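Local coordinates for protein aryl acylamidase (bacterium CSBL00001, PDB 4YJ6) that probably hydrolyses the amide bond of N-acylated aromatic amines, as an aryl acylamidase of the amidase signature family, at residues A[152-157]-A[194-199]; A[45-50]-A[168-173]; A[277-282]-A[309-314]. All blocks are in the same frame, centred on the assembly; numbering follows the deposited sequence.

Interaction 1. Residues A[152-157]-A[194-199]; sequences NPFNLD and WTNTYG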
loop_
_atom_site.group_PDB
_atom_site.type_symbol
_atom_site.label_atom_id
_atom_site.label_comp_id
_atom_site.label_asym_id
_atom_site.label_seq_id
_atom_site.Cartn_x
_atom_site.Cartn_y
_atom_site.Cartn_z
ATOM N N ASN A 152 6.834 6.154 12.460
ATOM C CA ASN A 152 7.571 4.988 12.039
ATOM C C ASN A 152 8.013 4.143 13.232
ATOM O O ASN A 152 8.742 4.668 14.092
ATOM C CB ASN A 152 8.822 5.457 11.265
ATOM C CG ASN A 152 9.380 4.382 10.395
ATOM O OD1 ASN A 152 9.604 3.263 10.862
ATOM N ND2 ASN A 152 9.548 4.678 9.096
ATOM N N PRO A 153 7.600 2.848 13.300
ATOM C CA PRO A 153 8.032 2.013 14.431
ATOM C C PRO A 153 9.542 1.899 14.548
ATOM O O PRO A 153 10.031 1.515 15.602
ATOM C CB PRO A 153 7.427 0.627 14.121
ATOM C CG PRO A 153 6.232 0.948 13.220
ATOM C CD PRO A 153 6.714 2.101 12.378
ATOM N N PHE A 154 10.278 2.184 13.475
ATOM C CA PHE A 154 11.750 2.113 13.566
ATOM C C PHE A 154 12.359 3.350 14.234
ATOM O O PHE A 154 13.513 3.319 14.672
ATOM C CB PHE A 154 12.357 1.884 12.177
ATOM C CG PHE A 154 12.331 0.460 11.775
ATOM C CD1 PHE A 154 13.451 -0.339 11.888
ATOM C CD2 PHE A 154 11.140 -0.107 11.352
ATOM C CE1 PHE A 154 13.397 -1.672 11.568
ATOM C CE2 PHE A 154 11.064 -1.428 11.041
ATOM C CZ PHE A 154 12.173 -2.227 11.145
ATOM N N ASN A 155 11.608 4.440 14.264
ATOM C CA ASN A 155 12.009 5.666 14.949
ATOM C C ASN A 155 10.836 6.633 14.883
ATOM O O ASN A 155 10.514 7.187 13.834
ATOM C CB ASN A 155 13.276 6.275 14.308
ATOM C CG ASN A 155 13.756 7.510 15.051
ATOM O OD1 ASN A 155 12.970 8.190 15.706
ATOM N ND2 ASN A 155 15.050 7.800 14.951
ATOM N N LEU A 156 10.146 6.819 16.010
ATOM C CA LEU A 156 8.911 7.607 15.998
ATOM C C LEU A 156 9.087 9.084 15.627
ATOM O O LEU A 156 8.122 9.767 15.403
ATOM C CB LEU A 156 8.148 7.472 17.345
ATOM C CG LEU A 156 7.326 6.181 17.509
ATOM C CD1 LEU A 156 8.209 4.955 17.386
ATOM C CD2 LEU A 156 6.662 6.205 18.867
ATOM N N ASP A 157 10.317 9.578 15.555
ATOM C CA ASP A 157 10.539 10.951 15.082
ATOM C C ASP A 157 10.298 11.045 13.580
ATOM O O ASP A 157 10.183 12.138 13.043
ATOM C CB ASP A 157 11.986 11.400 15.379
ATOM C CG ASP A 157 12.251 11.623 16.876
ATOM O OD1 ASP A 157 11.287 11.862 17.627
ATOM O OD2 ASP A 157 13.439 11.569 17.273
ATOM N N TRP A 194 9.448 2.200 3.666
ATOM C CA TRP A 194 9.970 2.915 4.844
ATOM C C TRP A 194 9.821 2.171 6.175
ATOM O O TRP A 194 10.295 2.674 7.180
ATOM C CB TRP A 194 9.281 4.276 4.973
ATOM C CG TRP A 194 9.837 5.349 4.064
ATOM C CD1 TRP A 194 10.838 5.212 3.132
ATOM C CD2 TRP A 194 9.423 6.721 4.010
ATOM N NE1 TRP A 194 11.062 6.421 2.508
ATOM C CE2 TRP A 194 10.225 7.363 3.030
ATOM C CE3 TRP A 194 8.476 7.481 4.716
ATOM C CZ2 TRP A 194 10.083 8.711 2.711
ATOM C CZ3 TRP A 194 8.333 8.835 4.400
ATOM C CH2 TRP A 194 9.134 9.428 3.394
ATOM N N THR A 195 9.129 1.029 6.208
ATOM C CA THR A 195 8.878 0.316 7.481
ATOM C C THR A 195 9.327 -1.142 7.491
ATOM O O THR A 195 8.946 -1.903 8.386
ATOM C CB THR A 195 7.375 0.355 7.877
ATOM O OG1 THR A 195 6.619 -0.252 6.832
ATOM C CG2 THR A 195 6.920 1.776 8.088
ATOM N N ASN A 196 10.157 -1.544 6.530
ATOM C CA ASN A 196 10.698 -2.911 6.536
ATOM C C ASN A 196 9.569 -3.926 6.408
ATOM O O ASN A 196 9.657 -5.001 6.966
ATOM C CB ASN A 196 11.505 -3.207 7.848
ATOM C CG ASN A 196 12.423 -4.390 7.717
ATOM O OD1 ASN A 196 13.317 -4.384 6.873
ATOM N ND2 ASN A 196 12.243 -5.399 8.569
ATOM N N THR A 197 8.507 -3.575 5.679
ATOM C CA THR A 197 7.451 -4.543 5.419
ATOM C C THR A 197 7.307 -4.822 3.928
ATOM O O THR A 197 7.893 -4.135 3.088
ATOM C CB THR A 197 6.133 -4.091 6.036
ATOM O OG1 THR A 197 5.849 -2.738 5.652
ATOM C CG2 THR A 197 6.233 -4.165 7.591
ATOM N N TYR A 198 6.590 -5.900 3.619
ATOM C CA TYR A 198 6.423 -6.322 2.232
ATOM C C TYR A 198 5.097 -5.797 1.712
ATOM O O TYR A 198 4.039 -6.079 2.288
ATOM C CB TYR A 198 6.463 -7.833 2.202
ATOM C CG TYR A 198 6.303 -8.428 0.807
ATOM C CD1 TYR A 198 7.329 -8.314 -0.142
ATOM C CD2 TYR A 198 5.141 -9.103 0.445
ATOM C CE1 TYR A 198 7.200 -8.878 -1.397
ATOM C CE2 TYR A 198 4.991 -9.654 -0.817
ATOM C CZ TYR A 198 6.018 -9.535 -1.733
ATOM O OH TYR A 198 5.871 -10.083 -2.967
ATOM N N GLY A 199 5.133 -5.029 0.627
ATOM C CA GLY A 199 3.917 -4.422 0.110
ATOM C C GLY A 199 3.670 -4.960 -1.280
ATOM O O GLY A 199 4.502 -4.736 -2.165
#
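N152 and W194 carry the polar part of this buried contact, F154 with T195 and N196 the van der Waals part. The carboxamide ND2 of N152 donates to W194 O at 2.9 Å in an almost straight bond (174° at the hydrogen). The acceptor lies close to the plane of the N152 amide, whereas ND2 stands above the carbonyl plane of W194. CG of N152 is anti to its backbone N (chi1 -160°), and from there ND2 meets W194 O. N152 OD1 accepts from F154 N at 2.9 Å, an Asx turn nested in the type I turn that N155 N closes on N152 O. ND2 also donates to N159 O, and these bonds at both ends of the amide fix its rotation.

Van der Waals contacts continue beside this bond. F154 CE2 lies 3.4 Å from T195 O and its CZ 3.5 Å from N196 CB, the ring and the N196 amide being turned 68° apart. T195 CG2 comes within 4.0 Å of N152 ND2 and within 4.3 Å of P153 CD. T195 OG1 points elsewhere: it accepts from T197 OG1 at 2.9 Å and bonds to P191 O one turn back.

N196 takes positive phi and ends helix 190-195 in a Schellman motif, so the contact joins the type I turn N152-N155 to a helix C-terminus. Beyond the two segments, the W194 indole lies nearly parallel to the ring of W430, and N196 ND2 reaches W483 O. F154 is packed by L450 of strand 443-451 and by I489 and P490 of helix 488-491, while T195 rests on A168 and A172 of helix 165-172; the chain then enters strand 198-201 of the large mixed sheet.

Interaction 2. Residues A[45-50]-A[168-173]; sequences LNAVVY and AALVAD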
loop_
_atom_site.group_PDB
_atom_site.type_symbol
_atom_site.label_atom_id
_atom_site.label_comp_id
_atom_site.label_asym_id
_atom_site.label_seq_id
_atom_site.Cartn_x
_atom_site.Cartn_y
_atom_site.Cartn_z
ATOM N N LEU A 45 2.449 5.275 17.808
ATOM C CA LEU A 45 2.386 5.171 16.350
ATOM C C LEU A 45 1.289 6.017 15.715
ATOM O O LEU A 45 1.482 6.519 14.626
ATOM C CB LEU A 45 2.149 3.720 15.916
ATOM C CG LEU A 45 3.129 2.667 16.395
ATOM C CD1 LEU A 45 2.587 1.340 15.868
ATOM C CD2 LEU A 45 4.593 2.965 15.955
ATOM N N ASN A 46 0.123 6.125 16.353
ATOM C CA ASN A 46 -1.002 6.888 15.829
ATOM C C ASN A 46 -1.399 6.347 14.459
ATOM O O ASN A 46 -1.610 7.111 13.517
ATOM C CB ASN A 46 -0.678 8.393 15.769
ATOM C CG ASN A 46 -1.892 9.276 15.492
ATOM O OD1 ASN A 46 -2.997 9.067 16.026
ATOM N ND2 ASN A 46 -1.688 10.308 14.666
ATOM N N ALA A 47 -1.521 5.026 14.388
ATOM C CA ALA A 47 -1.876 4.341 13.141
ATOM C C ALA A 47 -3.385 4.089 13.030
ATOM O O ALA A 47 -3.927 4.061 11.945
ATOM C CB ALA A 47 -1.099 3.005 13.049
ATOM N N VAL A 48 -4.059 3.901 14.161
ATOM C CA VAL A 48 -5.485 3.541 14.145
ATOM C C VAL A 48 -6.354 4.784 14.229
ATOM O O VAL A 48 -6.122 5.647 15.075
ATOM C CB VAL A 48 -5.792 2.553 15.305
ATOM C CG1 VAL A 48 -7.302 2.239 15.387
ATOM C CG2 VAL A 48 -4.971 1.286 15.148
ATOM N N VAL A 49 -7.332 4.902 13.338
ATOM C CA VAL A 49 -8.221 6.044 13.350
ATOM C C VAL A 49 -9.673 5.675 13.669
ATOM O O VAL A 49 -10.484 6.561 13.953
ATOM C CB VAL A 49 -8.166 6.832 12.017
ATOM C CG1 VAL A 49 -6.750 7.353 11.805
ATOM C CG2 VAL A 49 -8.616 5.959 10.821
ATOM N N TYR A 50 -10.010 4.394 13.620
ATOM C CA TYR A 50 -11.353 3.930 14.040
ATOM C C TYR A 50 -11.187 2.553 14.657
ATOM O O TYR A 50 -10.451 1.715 14.111
ATOM C CB TYR A 50 -12.314 3.840 12.839
ATOM C CG TYR A 50 -13.657 3.236 13.199
ATOM C CD1 TYR A 50 -14.514 3.899 14.070
ATOM C CD2 TYR A 50 -14.077 2.012 12.646
ATOM C CE1 TYR A 50 -15.736 3.359 14.412
ATOM C CE2 TYR A 50 -15.327 1.468 12.982
ATOM C CZ TYR A 50 -16.136 2.163 13.862
ATOM O OH TYR A 50 -17.371 1.658 14.215
ATOM N N ALA A 168 0.937 0.078 7.264
ATOM C CA ALA A 168 2.297 -0.403 7.342
ATOM C C ALA A 168 2.830 -0.340 8.788
ATOM O O ALA A 168 3.524 -1.238 9.210
ATOM C CB ALA A 168 3.223 0.401 6.410
ATOM N N ALA A 169 2.512 0.727 9.513
ATOM C CA ALA A 169 3.029 0.906 10.870
ATOM C C ALA A 169 2.533 -0.228 11.790
ATOM O O ALA A 169 3.297 -0.811 12.548
ATOM C CB ALA A 169 2.614 2.296 11.432
ATOM N N LEU A 170 1.257 -0.583 11.691
ATOM C CA LEU A 170 0.768 -1.692 12.506
ATOM C C LEU A 170 1.473 -2.998 12.183
ATOM O O LEU A 170 1.823 -3.756 13.092
ATOM C CB LEU A 170 -0.755 -1.879 12.347
ATOM C CG LEU A 170 -1.593 -0.732 12.904
ATOM C CD1 LEU A 170 -3.108 -1.052 12.693
ATOM C CD2 LEU A 170 -1.317 -0.529 14.394
ATOM N N VAL A 171 1.690 -3.277 10.893
ATOM C CA VAL A 171 2.346 -4.510 10.502
ATOM C C VAL A 171 3.823 -4.491 10.928
ATOM O O VAL A 171 4.325 -5.499 11.408
ATOM C CB VAL A 171 2.208 -4.736 8.969
ATOM C CG1 VAL A 171 3.046 -5.956 8.487
ATOM C CG2 VAL A 171 0.688 -4.917 8.653
ATOM N N ALA A 172 4.490 -3.352 10.749
ATOM C CA ALA A 172 5.906 -3.255 11.088
ATOM C C ALA A 172 6.139 -3.350 12.592
ATOM O O ALA A 172 7.237 -3.756 13.020
ATOM C CB ALA A 172 6.513 -1.953 10.535
ATOM N N ASP A 173 5.117 -3.017 13.367
ATOM C CA ASP A 173 5.230 -3.033 14.835
ATOM C C ASP A 173 4.714 -4.358 15.390
ATOM O O ASP A 173 4.658 -4.540 16.612
ATOM C CB ASP A 173 4.472 -1.851 15.445
ATOM C CG ASP A 173 4.975 -1.479 16.848
ATOM O OD1 ASP A 173 6.196 -1.480 17.049
ATOM O OD2 ASP A 173 4.145 -1.189 17.737
#
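D173 OD2, gripped by salt bridges from R41 NE and R493 NH2, is also the atom that L45 touches: CD1 of the leucine lies 3.5 Å from it. The same methyl group is 3.7 Å from D173 CB, and the two side chains cross obliquely. L45 is extended, CD1 being anti to CA (chi2 177°), which brings that methyl also to 4.0 Å from A169 O. This carbonyl already receives D173 N at 3.0 Å in the last turn of helix 165-172.

Alanines let the backbones come close. A47 CB meets A169 CB at 4.1 Å, and the CA atoms of this pair are the nearest across the segments. A47 CB sits more tightly against L170, 3.8 Å from its CG, with CD2 at a similar distance. L170 then crosses V48 at about a right angle, its CD1 being 3.9 Å from V48 CG2. An alanine in place of L170 would probably open a gap beside A47 CB and V48 CG2, since the branch that fills the angle between them would be gone.

Residues 45-50 leave helix 27-45 at N46, with positive phi, and enter edge strand 48-51, where V49 and Y50 form a classic beta bulge opposite Q130. The D42 carboxylate holds the turn, OD1 taking A47 N and OD2 taking V48 N, while L82 of strand 80-84 packs on both V48 and L170.

Across the interface only van der Waals contacts are made, methyl against methyl and, at L45, methyl against oxygen; the charge of D173 is met by arginines outside the two segments. A carboxylate just past a helix C-terminus would be expected to sit in unfavourable potential, which the two arginines are likely to offset.

Interaction 3. Residues A[277-282]-A[309-314]; sequences YGVFPV and LGIPYS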
loop_
_atom_site.group_PDB
_atom_site.type_symbol
_atom_site.label_atom_id
_atom_site.label_comp_id
_atom_site.label_asym_id
_atom_site.label_seq_id
_atom_site.Cartn_x
_atom_site.Cartn_y
_atom_site.Cartn_z
ATOM N N TYR A 277 15.541 4.707 -12.768
ATOM C CA TYR A 277 14.735 4.724 -13.994
ATOM C C TYR A 277 15.226 5.750 -14.998
ATOM O O TYR A 277 14.475 6.172 -15.888
ATOM C CB TYR A 277 13.245 4.995 -13.681
ATOM C CG TYR A 277 12.566 4.005 -12.752
ATOM C CD1 TYR A 277 11.944 2.843 -13.255
ATOM C CD2 TYR A 277 12.483 4.235 -11.407
ATOM C CE1 TYR A 277 11.257 1.942 -12.409
ATOM C CE2 TYR A 277 11.771 3.343 -10.540
ATOM C CZ TYR A 277 11.173 2.191 -11.052
ATOM O OH TYR A 277 10.488 1.324 -10.190
ATOM N N GLY A 278 16.509 6.111 -14.880
ATOM C CA GLY A 278 17.127 7.064 -15.789
ATOM C C GLY A 278 16.687 8.505 -15.653
ATOM O O GLY A 278 17.205 9.370 -16.371
ATOM N N VAL A 279 15.716 8.786 -14.782
ATOM C CA VAL A 279 15.142 10.130 -14.708
ATOM C C VAL A 279 15.001 10.701 -13.294
ATOM O O VAL A 279 14.801 11.900 -13.172
ATOM C CB VAL A 279 13.731 10.217 -15.362
ATOM C CG1 VAL A 279 13.825 9.928 -16.856
ATOM C CG2 VAL A 279 12.782 9.219 -14.717
ATOM N N PHE A 280 15.079 9.877 -12.239
ATOM C CA PHE A 280 14.897 10.423 -10.871
ATOM C C PHE A 280 16.226 10.680 -10.173
ATOM O O PHE A 280 17.177 9.924 -10.358
ATOM C CB PHE A 280 14.159 9.442 -9.957
ATOM C CG PHE A 280 12.733 9.146 -10.372
ATOM C CD1 PHE A 280 12.459 8.064 -11.214
ATOM C CD2 PHE A 280 11.687 9.939 -9.921
ATOM C CE1 PHE A 280 11.152 7.771 -11.586
ATOM C CE2 PHE A 280 10.359 9.671 -10.292
ATOM C CZ PHE A 280 10.095 8.573 -11.113
ATOM N N PRO A 281 16.262 11.733 -9.327
ATOM C CA PRO A 281 17.393 11.892 -8.405
ATOM C C PRO A 281 17.209 10.959 -7.218
ATOM O O PRO A 281 16.157 11.021 -6.596
ATOM C CB PRO A 281 17.299 13.354 -7.998
ATOM C CG PRO A 281 15.788 13.659 -8.039
ATOM C CD PRO A 281 15.295 12.839 -9.237
ATOM N N VAL A 282 18.168 10.080 -6.947
ATOM C CA VAL A 282 17.991 9.085 -5.893
ATOM C C VAL A 282 19.142 9.177 -4.922
ATOM O O VAL A 282 20.305 9.223 -5.347
ATOM C CB VAL A 282 17.959 7.657 -6.487
ATOM C CG1 VAL A 282 17.861 6.590 -5.385
ATOM C CG2 VAL A 282 16.775 7.571 -7.467
ATOM N N LEU A 309 15.419 2.355 -19.388
ATOM C CA LEU A 309 14.042 2.408 -19.873
ATOM C C LEU A 309 13.839 3.403 -21.003
ATOM O O LEU A 309 12.913 3.260 -21.792
ATOM C CB LEU A 309 13.097 2.781 -18.736
ATOM C CG LEU A 309 12.558 1.548 -18.025
ATOM C CD1 LEU A 309 13.687 0.957 -17.143
ATOM C CD2 LEU A 309 11.337 1.925 -17.223
ATOM N N GLY A 310 14.704 4.416 -21.085
ATOM C CA GLY A 310 14.569 5.409 -22.127
ATOM C C GLY A 310 13.346 6.325 -22.023
ATOM O O GLY A 310 12.814 6.777 -23.043
ATOM N N ILE A 311 12.921 6.623 -20.801
ATOM C CA ILE A 311 11.776 7.520 -20.592
ATOM C C ILE A 311 12.157 8.940 -21.078
ATOM O O ILE A 311 13.146 9.494 -20.619
ATOM C CB ILE A 311 11.434 7.572 -19.095
ATOM C CG1 ILE A 311 10.857 6.209 -18.629
ATOM C CG2 ILE A 311 10.435 8.693 -18.835
ATOM C CD1 ILE A 311 10.772 6.092 -17.089
ATOM N N PRO A 312 11.401 9.511 -22.028
ATOM C CA PRO A 312 11.818 10.801 -22.616
ATOM C C PRO A 312 11.236 12.030 -21.931
ATOM O O PRO A 312 11.533 13.173 -22.313
ATOM C CB PRO A 312 11.303 10.706 -24.043
ATOM C CG PRO A 312 10.014 9.914 -23.873
ATOM C CD PRO A 312 10.342 8.864 -22.826
ATOM N N TYR A 313 10.434 11.797 -20.905
ATOM C CA TYR A 313 9.876 12.874 -20.095
ATOM C C TYR A 313 10.756 13.101 -18.871
ATOM O O TYR A 313 11.411 12.185 -18.402
ATOM C CB TYR A 313 8.449 12.486 -19.633
ATOM C CG TYR A 313 7.440 12.533 -20.767
ATOM C CD1 TYR A 313 7.132 11.389 -21.530
ATOM C CD2 TYR A 313 6.769 13.721 -21.060
ATOM C CE1 TYR A 313 6.186 11.453 -22.582
ATOM C CE2 TYR A 313 5.809 13.791 -22.092
ATOM C CZ TYR A 313 5.528 12.652 -22.843
ATOM O OH TYR A 313 4.592 12.769 -23.871
ATOM N N SER A 314 10.762 14.318 -18.333
ATOM C CA SER A 314 11.437 14.557 -17.068
ATOM C C SER A 314 10.581 14.037 -15.914
ATOM O O SER A 314 9.366 13.880 -16.035
ATOM C CB SER A 314 11.672 16.055 -16.838
ATOM O OG SER A 314 10.436 16.694 -16.610
HETATM O O HOH W 1 14.688 6.308 -18.479
#
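The phenol ring of Y277 is met at its edge by L309, whose CD2 lies near the ring plane and 4.1 Å from CD1; the two side chains run side by side and point the same way. Residues 309-314 put nothing over either face of this ring. A second ring approaches from within 277-282, F280 CE1 standing 3.8 Å from Y277 CD2. Y313, the other flat group, turns its ring away and takes part through its backbone oxygen.

V279 wedges into the second loop. Its CG1, anti to the carbonyl carbon (chi1 -64°), lies 3.6 Å from Y313 O, 3.8 Å from I311 O and 4.0 Å from I311 CB, so one methyl group touches two carbonyl oxygens of the second loop. I311 reaches back: with CD1 anti to CA (chi2 168°), the chain is outstretched and CD1 lies 3.9 Å from Y277 O.

The polar link runs through a water. It donates to Y277 O at 2.6 Å and accepts from I311 N at 2.9 Å, which satisfies both backbone groups where the two loops do not bond directly. Y277, G278 and G310 all take positive phi where the loops bend, and G310 N bonds to D308 OD1.

The loops leave the ends of strands 270-273 and 303-306, parallel neighbours joined by helix 284-299 in a beta-alpha-beta crossover. Residues 309-314 lead into helix 315-339, with S314 as its N-cap, and M318 of that helix touches V279, F280 and I311. Behind the contact, Y277 packs on L459 and I461 of strand 454-462, while Y313 lies against L376, L377 and T380 of helix 368-389.

How the interactions relate
Interactions 1 and 2 form one continuous packed region, their centres 10 Å apart. Helix 165-172 is the shared element: its 168-173 end meets 45-50 on one flank and the T195-T197 region on another, with A172 CB 3.2 Å from T195 O. P153 also joins in, its CG 3.5 Å from A169 O. The chain between the segments of interaction 1 holds the glycine- and serine-rich sequence characteristic of amidase signature enzymes, in which helix 165-172 begins, so both contacts lie next to that region. Interaction 3 is remote, its centre about 27 Å from that of interaction 1 and 33 Å from that of interaction 2, at the far end of the large mixed sheet.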